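PDB 3D01: endoribonuclease L-PSP/chorismate mutase-like domain-containing protein from Agrobacterium tumefaciens, which is of unknown function but belongs to the YjgF-like family of trimeric chorismate-mutase-like proteins, some of whose relatives act as endoribonucleases or hydrolyse reactive enamines and imines. Local coordinates for residues K98-K104 with D158-D164; L105-A110 with A153-A159; F23-A28 with V82-Q87. One frame throughout, in Å; residues are numbered along the deposited sequence.

Contact 1 (K98-K104 with D158-D164)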
# COMPACT_ATOMS: atom_id res chain seq x y z
N LYS I 98 10.93 -2.21 21.40
CA LYS I 98 11.86 -2.19 20.28
C LYS I 98 11.25 -1.59 19.01
O LYS I 98 11.91 -1.53 17.97
CB LYS I 98 12.42 -3.59 20.03
CG LYS I 98 13.40 -4.06 21.13
CD LYS I 98 13.66 -5.56 21.06
CE LYS I 98 14.64 -6.04 22.18
NZ LYS I 98 14.23 -7.34 22.81
N ILE I 99 10.00 -1.12 19.09
CA ILE I 99 9.43 -0.22 18.07
C ILE I 99 10.14 1.11 18.10
O ILE I 99 10.15 1.76 19.16
CB ILE I 99 7.91 0.06 18.28
CG1 ILE I 99 7.09 -1.23 18.14
CG2 ILE I 99 7.40 1.14 17.30
CD1 ILE I 99 5.67 -1.14 18.69
N ARG I 100 10.75 1.52 16.98
CA ARG I 100 11.36 2.85 16.88
C ARG I 100 10.37 3.89 16.39
O ARG I 100 10.26 4.98 16.94
CB ARG I 100 12.58 2.84 15.96
CG ARG I 100 13.74 1.98 16.47
CD ARG I 100 14.94 2.07 15.50
NE ARG I 100 15.41 3.45 15.33
CZ ARG I 100 16.22 4.10 16.19
NH1 ARG I 100 16.67 3.52 17.31
NH2 ARG I 100 16.57 5.35 15.92
N ARG I 101 9.62 3.54 15.35
CA ARG I 101 8.61 4.42 14.77
C ARG I 101 7.59 3.56 14.02
O ARG I 101 7.98 2.65 13.29
CB ARG I 101 9.29 5.38 13.80
CG ARG I 101 8.42 6.11 12.80
CD ARG I 101 7.52 7.09 13.45
NE ARG I 101 8.33 8.14 14.02
CZ ARG I 101 7.88 9.14 14.77
NH1 ARG I 101 6.59 9.24 15.07
NH2 ARG I 101 8.75 10.04 15.24
N VAL I 102 6.31 3.85 14.21
CA VAL I 102 5.27 3.33 13.30
C VAL I 102 5.32 4.24 12.08
O VAL I 102 5.00 5.42 12.14
CB VAL I 102 3.88 3.33 13.92
CG1 VAL I 102 2.83 2.86 12.87
CG2 VAL I 102 3.87 2.45 15.22
N ILE I 103 5.77 3.68 10.97
CA ILE I 103 6.06 4.44 9.77
C ILE I 103 4.80 4.73 8.97
O ILE I 103 4.54 5.89 8.55
CB ILE I 103 7.09 3.72 8.87
CG1 ILE I 103 8.47 3.74 9.55
CG2 ILE I 103 7.18 4.41 7.47
CD1 ILE I 103 9.03 5.15 9.75
N LYS I 104 4.00 3.69 8.80
CA LYS I 104 2.79 3.82 7.96
C LYS I 104 1.73 2.80 8.36
O LYS I 104 2.04 1.67 8.68
CB LYS I 104 3.20 3.64 6.49
CG LYS I 104 2.06 3.66 5.45
CD LYS I 104 1.56 5.08 5.27
CE LYS I 104 0.50 5.14 4.15
NZ LYS I 104 1.03 4.69 2.80
N ASP I 158 -2.99 -2.69 7.56
CA ASP I 158 -1.63 -3.20 7.54
C ASP I 158 -0.68 -2.09 8.04
O ASP I 158 -1.11 -0.95 8.31
CB ASP I 158 -1.24 -3.79 6.18
CG ASP I 158 -1.01 -2.77 5.09
OD1 ASP I 158 -0.74 -1.57 5.35
OD2 ASP I 158 -1.09 -3.21 3.92
N ALA I 159 0.59 -2.45 8.22
CA ALA I 159 1.53 -1.52 8.83
C ALA I 159 2.96 -1.78 8.40
O ALA I 159 3.32 -2.90 8.07
CB ALA I 159 1.43 -1.58 10.35
N ILE I 160 3.74 -0.72 8.42
CA ILE I 160 5.19 -0.78 8.30
C ILE I 160 5.73 -0.07 9.56
O ILE I 160 5.32 1.05 9.90
CB ILE I 160 5.70 -0.05 7.06
CG1 ILE I 160 5.06 -0.60 5.78
CG2 ILE I 160 7.23 -0.05 7.03
CD1 ILE I 160 5.23 0.32 4.58
N VAL I 161 6.64 -0.76 10.25
CA VAL I 161 7.15 -0.29 11.53
C VAL I 161 8.69 -0.37 11.47
O VAL I 161 9.27 -1.36 11.01
CB VAL I 161 6.61 -1.18 12.68
CG1 VAL I 161 7.15 -0.72 14.01
CG2 VAL I 161 5.05 -1.27 12.68
N GLU I 162 9.35 0.69 11.88
CA GLU I 162 10.81 0.69 11.98
C GLU I 162 11.14 0.16 13.36
O GLU I 162 10.57 0.61 14.36
CB GLU I 162 11.35 2.11 11.82
CG GLU I 162 12.86 2.20 11.99
CD GLU I 162 13.35 3.62 11.98
OE1 GLU I 162 13.33 4.25 10.92
OE2 GLU I 162 13.79 4.10 13.03
N ILE I 163 12.05 -0.81 13.41
CA ILE I 163 12.34 -1.53 14.64
C ILE I 163 13.80 -1.46 14.95
O ILE I 163 14.60 -1.14 14.07
CB ILE I 163 11.87 -2.98 14.56
CG1 ILE I 163 12.54 -3.70 13.38
CG2 ILE I 163 10.32 -3.04 14.47
CD1 ILE I 163 12.24 -5.23 13.33
N ASP I 164 14.13 -1.76 16.21
CA ASP I 164 15.53 -1.90 16.68
C ASP I 164 16.19 -3.23 16.33
O ASP I 164 15.51 -4.25 16.18
CB ASP I 164 15.58 -1.69 18.19
CG ASP I 164 15.33 -0.25 18.57
OD1 ASP I 164 16.04 0.60 18.00
OD2 ASP I 164 14.46 0.05 19.43

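Contact 2 (L105-A110 with A153-A159)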
# COMPACT_ATOMS: atom_id res chain seq x y z
N LEU I 105 0.48 3.23 8.34
CA LEU I 105 -0.67 2.33 8.37
C LEU I 105 -1.51 2.59 7.11
O LEU I 105 -1.77 3.75 6.75
CB LEU I 105 -1.58 2.59 9.59
CG LEU I 105 -1.00 2.46 10.99
CD1 LEU I 105 -2.16 2.77 11.95
CD2 LEU I 105 -0.40 1.09 11.25
N ASN I 106 -1.94 1.51 6.48
CA ASN I 106 -2.95 1.58 5.41
C ASN I 106 -4.27 1.05 5.99
O ASN I 106 -4.36 -0.12 6.35
CB ASN I 106 -2.52 0.79 4.17
CG ASN I 106 -1.21 1.29 3.59
OD1 ASN I 106 -0.18 0.58 3.62
ND2 ASN I 106 -1.22 2.50 3.07
N GLY I 107 -5.26 1.94 6.10
CA GLY I 107 -6.55 1.64 6.66
C GLY I 107 -7.59 1.46 5.57
O GLY I 107 -7.92 2.41 4.86
N PHE I 108 -8.07 0.23 5.45
CA PHE I 108 -9.04 -0.15 4.44
C PHE I 108 -10.39 -0.32 5.12
O PHE I 108 -10.53 -1.17 5.99
CB PHE I 108 -8.64 -1.47 3.79
CG PHE I 108 -7.23 -1.51 3.31
CD1 PHE I 108 -6.81 -0.68 2.31
CD2 PHE I 108 -6.33 -2.40 3.86
CE1 PHE I 108 -5.50 -0.71 1.87
CE2 PHE I 108 -5.02 -2.44 3.40
CZ PHE I 108 -4.61 -1.62 2.42
N VAL I 109 -11.38 0.48 4.73
CA VAL I 109 -12.70 0.50 5.37
C VAL I 109 -13.79 0.04 4.37
O VAL I 109 -13.99 0.70 3.35
CB VAL I 109 -13.04 1.91 5.88
CG1 VAL I 109 -14.41 1.92 6.59
CG2 VAL I 109 -11.89 2.46 6.76
N ALA I 110 -14.48 -1.05 4.68
CA ALA I 110 -15.53 -1.59 3.79
C ALA I 110 -16.67 -0.57 3.87
O ALA I 110 -17.16 -0.23 4.97
CB ALA I 110 -15.96 -3.03 4.23
N ALA I 153 -15.10 -8.46 7.08
CA ALA I 153 -14.56 -7.49 8.05
C ALA I 153 -14.94 -6.08 7.60
O ALA I 153 -14.88 -5.76 6.39
CB ALA I 153 -13.05 -7.62 8.16
N SER I 154 -15.26 -5.23 8.57
CA SER I 154 -15.57 -3.84 8.29
C SER I 154 -14.31 -3.02 8.00
O SER I 154 -14.37 -2.03 7.28
CB SER I 154 -16.39 -3.19 9.42
OG SER I 154 -17.64 -3.84 9.56
N VAL I 155 -13.17 -3.44 8.58
CA VAL I 155 -11.91 -2.73 8.45
C VAL I 155 -10.77 -3.76 8.41
O VAL I 155 -10.84 -4.83 9.06
CB VAL I 155 -11.66 -1.74 9.66
CG1 VAL I 155 -10.32 -0.94 9.45
CG2 VAL I 155 -12.89 -0.86 9.95
N GLU I 156 -9.75 -3.43 7.64
CA GLU I 156 -8.49 -4.16 7.61
C GLU I 156 -7.35 -3.12 7.56
O GLU I 156 -7.44 -2.09 6.85
CB GLU I 156 -8.41 -5.06 6.39
CG GLU I 156 -7.11 -5.79 6.21
CD GLU I 156 -7.03 -6.53 4.84
OE1 GLU I 156 -8.07 -6.84 4.24
OE2 GLU I 156 -5.90 -6.77 4.34
N ILE I 157 -6.29 -3.40 8.28
CA ILE I 157 -5.22 -2.39 8.44
C ILE I 157 -3.90 -3.12 8.44
O ILE I 157 -3.71 -4.06 9.21
CB ILE I 157 -5.33 -1.55 9.76
CG1 ILE I 157 -6.71 -0.89 9.97
CG2 ILE I 157 -4.23 -0.45 9.80
CD1 ILE I 157 -6.78 0.07 11.20
N ASP I 158 -2.99 -2.69 7.56
CA ASP I 158 -1.63 -3.20 7.54
C ASP I 158 -0.68 -2.09 8.04
O ASP I 158 -1.11 -0.95 8.31
CB ASP I 158 -1.24 -3.79 6.18
CG ASP I 158 -1.01 -2.77 5.09
OD1 ASP I 158 -0.74 -1.57 5.35
OD2 ASP I 158 -1.09 -3.21 3.92
N ALA I 159 0.59 -2.45 8.22
CA ALA I 159 1.53 -1.52 8.83
C ALA I 159 2.96 -1.78 8.40
O ALA I 159 3.32 -2.90 8.07
CB ALA I 159 1.43 -1.58 10.35

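Contact 3 (F23-A28 with V82-Q87)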
# COMPACT_ATOMS: atom_id res chain seq x y z
N PHE I 23 -8.13 -2.99 26.23
CA PHE I 23 -7.68 -4.12 25.43
C PHE I 23 -6.50 -4.90 26.03
O PHE I 23 -5.55 -4.33 26.57
CB PHE I 23 -7.27 -3.64 24.04
CG PHE I 23 -8.34 -2.87 23.32
CD1 PHE I 23 -9.25 -3.52 22.51
CD2 PHE I 23 -8.43 -1.49 23.44
CE1 PHE I 23 -10.21 -2.80 21.83
CE2 PHE I 23 -9.39 -0.78 22.78
CZ PHE I 23 -10.29 -1.45 21.97
N THR I 24 -6.58 -6.23 25.90
CA THR I 24 -5.44 -7.11 26.08
C THR I 24 -5.00 -7.61 24.70
O THR I 24 -5.82 -7.76 23.77
CB THR I 24 -5.80 -8.30 26.99
OG1 THR I 24 -6.66 -9.20 26.29
CG2 THR I 24 -6.51 -7.80 28.27
N LEU I 25 -3.70 -7.81 24.55
CA LEU I 25 -3.16 -8.35 23.32
C LEU I 25 -3.62 -9.80 23.14
O LEU I 25 -3.54 -10.61 24.07
CB LEU I 25 -1.63 -8.29 23.28
CG LEU I 25 -0.98 -6.93 23.07
CD1 LEU I 25 0.55 -7.06 23.08
CD2 LEU I 25 -1.46 -6.30 21.78
N PRO I 26 -4.09 -10.14 21.94
CA PRO I 26 -4.32 -11.53 21.66
C PRO I 26 -3.01 -12.26 21.36
O PRO I 26 -1.94 -11.64 21.21
CB PRO I 26 -5.23 -11.47 20.43
CG PRO I 26 -4.83 -10.24 19.71
CD PRO I 26 -4.43 -9.27 20.79
N VAL I 27 -3.08 -13.58 21.29
CA VAL I 27 -2.01 -14.37 20.69
C VAL I 27 -1.91 -14.03 19.17
O VAL I 27 -0.81 -14.05 18.60
CB VAL I 27 -2.23 -15.90 20.94
CG1 VAL I 27 -1.11 -16.73 20.30
CG2 VAL I 27 -2.31 -16.20 22.44
N ALA I 28 -3.04 -13.66 18.55
CA ALA I 28 -3.08 -13.27 17.12
C ALA I 28 -3.57 -11.83 16.89
O ALA I 28 -3.24 -11.17 15.88
CB ALA I 28 -3.96 -14.24 16.35
N VAL I 82 -4.87 -3.45 17.54
CA VAL I 82 -4.41 -4.38 18.63
C VAL I 82 -3.79 -5.65 18.01
O VAL I 82 -2.76 -6.17 18.45
CB VAL I 82 -5.58 -4.72 19.61
CG1 VAL I 82 -5.24 -5.92 20.54
CG2 VAL I 82 -6.03 -3.47 20.41
N ASN I 83 -4.40 -6.15 16.94
CA ASN I 83 -3.85 -7.28 16.23
C ASN I 83 -2.52 -6.93 15.56
O ASN I 83 -1.61 -7.74 15.56
CB ASN I 83 -4.88 -7.85 15.24
CG ASN I 83 -5.96 -8.64 15.94
OD1 ASN I 83 -7.04 -8.12 16.28
ND2 ASN I 83 -5.68 -9.87 16.20
N ILE I 84 -2.39 -5.71 15.06
CA ILE I 84 -1.10 -5.25 14.53
C ILE I 84 -0.09 -5.31 15.67
O ILE I 84 0.97 -5.88 15.51
CB ILE I 84 -1.14 -3.82 13.92
CG1 ILE I 84 -1.88 -3.84 12.56
CG2 ILE I 84 0.27 -3.25 13.70
CD1 ILE I 84 -2.23 -2.46 12.02
N LEU I 85 -0.45 -4.74 16.82
CA LEU I 85 0.49 -4.73 17.98
C LEU I 85 0.88 -6.15 18.44
O LEU I 85 2.04 -6.40 18.81
CB LEU I 85 -0.10 -3.91 19.11
CG LEU I 85 -0.22 -2.41 18.86
CD1 LEU I 85 -0.93 -1.71 20.06
CD2 LEU I 85 1.18 -1.81 18.60
N ALA I 86 -0.08 -7.08 18.40
CA ALA I 86 0.20 -8.48 18.71
C ALA I 86 1.22 -9.08 17.75
O ALA I 86 2.12 -9.80 18.17
CB ALA I 86 -1.08 -9.32 18.75
N GLN I 87 1.14 -8.77 16.45
CA GLN I 87 2.12 -9.30 15.50
C GLN I 87 3.49 -8.66 15.69
O GLN I 87 4.51 -9.32 15.57
CB GLN I 87 1.66 -9.04 14.06
CG GLN I 87 0.33 -9.74 13.72
CD GLN I 87 0.35 -11.25 13.78
OE1 GLN I 87 1.40 -11.90 13.86
NE2 GLN I 87 -0.83 -11.83 13.72

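Contact 1 (K98-K104 with D158-D164)
The guanidinium of R100 reaches two acids: R100 NE donates to E162 OE2 at 2.9 Å and R100 NH1 to D164 OD1 at 3.1 Å, a salt-bridge network suited to the exposed end of a strand pair. Backbone hydrogen bonds join antiparallel strands 99-104 and 158-163, from D164 N to K98 O (2.8 Å) as far as I160 N to K104 O (2.9 Å). Twice the register slips by one residue in a classic beta bulge. E162 O accepts from both R100 N (2.8 Å) and R101 N (3.2 Å), and I160 O from both I103 N (2.9 Å) and K104 N (3.1 Å). The extra residues, R100 and I103, each have a helix-like psi of -46° and point their CA-to-CB bonds toward the partner strand. I103 therefore packs on I160 (CB to CG2, 4.2 Å). The face of I99, V102, V161 and I163 is branched and aliphatic, I99 CG2 lying 3.8 Å from V161 CG1. On the face of K104, I160 and E162, K104 NZ forms a salt bridge with D158 of the second subunit and E162 OE1 a hydrogen bond with S41 of that subunit. Helix 118-133 covers I99 and V102, while strand 44-54 flanks 158-163 in the sheet.

Contact 2 (L105-A110 with A153-A159)
This is a regular antiparallel strand pair in the middle of the central sheet, joining strand 105-110 to strand 155-159 with their short axes 4.7 Å apart and 168° between directions. Hydrogen-bonded pairs alternate with non-hydrogen-bonded ones. N106 and D158 exchange two bonds, N106 N to D158 O and D158 N to N106 O, both 3.2 Å; F108 N to E156 O (2.8 Å) and E156 N to F108 O (2.9 Å) make the next ring, and A110 N to S154 O (2.8 Å) continues the ladder beyond it. Between them, I157 CA lies 3.2 Å from N106 O in a CA-H...O contact. The sheet belongs to the YjgF/chorismate-mutase-like fold, in which helices cover one face and the other lines the trimer interface. The helix-covered face carries L105, V109, V155, I157 and A159, all apolar: L105 CD2 meets A159 CB at 3.4 Å, and L105 CB meets I157 CG2 at 4.0 Å. At G107 the side chain of I157 passes close to the backbone, I157 CG1 lying 4.2 Å from G107 CA. Helices 70-91 and 118-133 pack on this side. On the other face F108 is a flat filler, its ring edge turned to D158 OD2 (4.0 Å from F108 CE2) and its body packed on V144 of the third subunit. D158, although buried, has its charge met by K104 of that same subunit.

Contact 3 (F23-A28 with V82-Q87)
V82, L25 and A28 have the largest areas buried here, where the irregular segment 23-28 crosses helix 82-87. V82 points its CA-to-CB bond toward the segment, and its compact branched side chain serves several neighbours: CG2 sits 4.2 Å from the centroid of the F23 ring in an off-centre CH-pi contact, while CG1 lies 3.5 Å from P26 CD. L25 is long enough to lay its CD2 methyl along the helix, 4.0 Å from V82 CG1, 3.8 Å from L85 CB and 3.7 Å from A86 N. One turn after V82, A86 is small enough to let the chain come close, the L25 and A86 CA atoms being 5.7 Å apart; its CB lies 3.5 Å from P26 O and 3.9 Å from P26 CD. The rigid proline ring thus rests against both V82 and A86. A28 turns its CA-to-CB bond away and meets the helix through its backbone, its C lying 4.0 Å from A86 CB. L18 of helix 3-21 touches F23, L25 and V82, and L128 of helix 118-133 adds to the apolar cluster around F23, V82 and L85. The arrangement is that of a helix-to-strand connection folded over the outer side of the helical layer, here in an alpha/beta domain of the YjgF type.

How the contacts relate
From the N terminus, the chain leaves helix 3-21 through residues 23-28, forms the first strands, and returns in helix 70-91, where contact 3 closes the first loop. Helix 70-91 leads into strand 99-110, so contacts 1 and 2 follow in series. Their loops are concentric: 105-110 with 153-159 closes first and 98-104 with 158-164 outside it, both enclosing helix 118-133 and strand 140-146. The two are successive lengths of one strand pair, sharing D158 and A159, with centres about 17 Å apart. I84 joins helix to sheet, its CG2 lying 3.9 Å from A159 CB and its CD1 3.6 Å from I157 O.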